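Local coordinates for cytochrome c, mono-and diheme variant (Methylophaga aminisulfidivorans MP, PDB 7C90), which probably carries electrons as a heme c-containing cytochrome cL of the methanol oxidation system, at residues G126-R129 with S130-P134. Sequence-based numbering, arbitrary orientation.
With HEC (heme c), chain E.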
# COMPACT_ATOMS: atom_id res chain seq x y z
N GLY A 126 9.22 2.38 16.62
CA GLY A 126 9.49 0.94 16.42
C GLY A 126 8.81 0.36 15.20
O GLY A 126 9.15 -0.73 14.82
N GLY A 127 7.88 1.09 14.58
CA GLY A 127 7.16 0.62 13.39
C GLY A 127 6.05 -0.36 13.76
O GLY A 127 5.85 -0.65 14.92
N ALA A 128 5.32 -0.80 12.77
CA ALA A 128 4.23 -1.79 12.92
C ALA A 128 4.43 -2.82 11.81
O ALA A 128 5.60 -3.18 11.61
CB ALA A 128 2.89 -1.08 12.91
N ARG A 129 3.36 -3.27 11.15
CA ARG A 129 3.43 -4.33 10.11
C ARG A 129 3.74 -3.70 8.76
O ARG A 129 3.52 -2.48 8.60
CB ARG A 129 2.09 -5.06 9.94
CG ARG A 129 1.75 -6.02 11.07
CD ARG A 129 0.48 -6.80 10.78
NE ARG A 129 -0.26 -6.83 12.03
CZ ARG A 129 0.04 -7.60 13.06
NH1 ARG A 129 1.05 -8.45 12.98
NH2 ARG A 129 -0.68 -7.53 14.16
N SER A 130 4.16 -4.52 7.81
CA SER A 130 4.13 -4.22 6.35
C SER A 130 4.91 -2.93 6.10
O SER A 130 6.00 -2.81 6.66
CB SER A 130 2.68 -4.17 5.88
OG SER A 130 2.59 -4.22 4.46
N MET A 131 4.31 -1.98 5.40
CA MET A 131 4.96 -0.71 5.00
C MET A 131 5.11 0.28 6.15
O MET A 131 5.59 1.35 5.91
CB MET A 131 4.12 -0.05 3.90
CG MET A 131 3.58 -1.03 2.92
SD MET A 131 4.81 -1.29 1.68
CE MET A 131 5.01 0.38 1.09
N MET A 132 4.65 -0.04 7.35
CA MET A 132 4.81 0.93 8.46
C MET A 132 6.14 0.60 9.14
O MET A 132 6.15 -0.13 10.09
CB MET A 132 3.64 0.87 9.43
CG MET A 132 3.61 1.95 10.48
SD MET A 132 3.94 3.63 9.98
CE MET A 132 4.52 4.25 11.54
N GLY A 133 7.22 1.10 8.56
CA GLY A 133 8.57 0.82 9.07
C GLY A 133 8.92 1.62 10.30
O GLY A 133 8.30 2.62 10.56
N PRO A 134 9.90 1.20 11.11
CA PRO A 134 10.33 1.99 12.25
C PRO A 134 10.98 3.29 11.75
O PRO A 134 11.62 3.28 10.76
CB PRO A 134 11.32 1.07 12.95
CG PRO A 134 11.82 0.17 11.87
CD PRO A 134 10.64 -0.04 10.97
FE HEC E . 2.22 4.73 9.27
CHA HEC E . 0.13 2.37 10.66
CHB HEC E . 1.79 6.72 11.94
CHC HEC E . 4.71 6.77 8.07
CHD HEC E . 2.10 3.07 6.29
NA HEC E . 1.17 4.52 11.01
C1A HEC E . 0.36 3.57 11.41
C2A HEC E . -0.25 3.76 12.75
C3A HEC E . 0.29 5.05 13.15
C4A HEC E . 1.09 5.45 11.97
CMA HEC E . 0.05 5.88 14.36
CAA HEC E . -1.14 2.86 13.51
CBA HEC E . -2.49 3.55 13.43
CGA HEC E . -3.52 2.85 14.25
O1A HEC E . -3.16 2.13 15.20
O2A HEC E . -4.72 2.98 13.87
NB HEC E . 3.09 6.46 9.92
C1B HEC E . 2.76 7.16 10.97
C2B HEC E . 3.50 8.42 11.14
C3B HEC E . 4.40 8.41 9.99
C4B HEC E . 4.06 7.17 9.32
CMB HEC E . 3.34 9.44 12.24
CAB HEC E . 5.45 9.47 9.62
CBB HEC E . 6.58 9.48 10.59
NC HEC E . 3.21 4.89 7.49
C1C HEC E . 4.21 5.74 7.22
C2C HEC E . 4.77 5.64 5.86
C3C HEC E . 3.98 4.51 5.33
C4C HEC E . 3.06 4.14 6.40
CMC HEC E . 5.86 6.49 5.30
CAC HEC E . 4.10 4.04 3.91
CBC HEC E . 5.50 3.67 3.50
ND HEC E . 1.25 3.03 8.59
C1D HEC E . 1.30 2.52 7.38
C2D HEC E . 0.56 1.28 7.20
C3D HEC E . -0.03 1.05 8.50
C4D HEC E . 0.49 2.18 9.26
CMD HEC E . 0.49 0.46 5.97
CAD HEC E . -0.83 -0.10 8.97
CBD HEC E . 0.21 -0.99 9.66
CGD HEC E . -0.32 -1.99 10.67
O1D HEC E . -1.53 -2.26 10.68
O2D HEC E . 0.47 -2.58 11.46
O HOH W 1 6.88 -2.79 9.30
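Ala128 CB meets Met132 CG at 4.0 Å across a tight hairpin-like loop whose two arms run almost antiparallel; the Met132 side chain points across the loop and on to the heme iron, whereas the Ala128 methyl touches propionate oxygen O2D. The two backbones are joined by a hydrogen bond from Ala128 N to Met132 O (2.9 Å). A second bond, from Met132 N to Arg129 O (3.0 Å), closes a type II' beta turn from Arg129 to Met132. Met132 extends from this frame with CG anti to its backbone N (chi1 -172°), then bends at chi2 (45°), laying CB and CG over the heme near pyrrole nitrogen ND and setting SD 2.2 Å from the iron. His92 supplies the other axial ligand. On the other arm, the backbone N of Arg129 donates to propionate oxygen O2D at 3.0 Å. The Arg129 side chain leads away from the turn and packs on Tyr111, itself hydrogen-bonded to the heme, while NH1 is hydrogen-bonded to Phe182 O of a neighbouring subunit; the guanidinium charge may still be felt by the propionate. A water lies within hydrogen-bonding distance of Ala128 O and Ser130 O, at the bend. Farther along, Pro134 lays CB 3.4 Å from Gly126 O at the end of helix 117-126, and Gly127, which leaves the helix with positive phi, brings its CA to 3.5 Å from Met132 O and packs against Gly133 and Pro134. One bonded turn thus joins axial sulfur to propionate, the methionine-bearing loop of a class I c-type cytochrome with His-Met ligated heme.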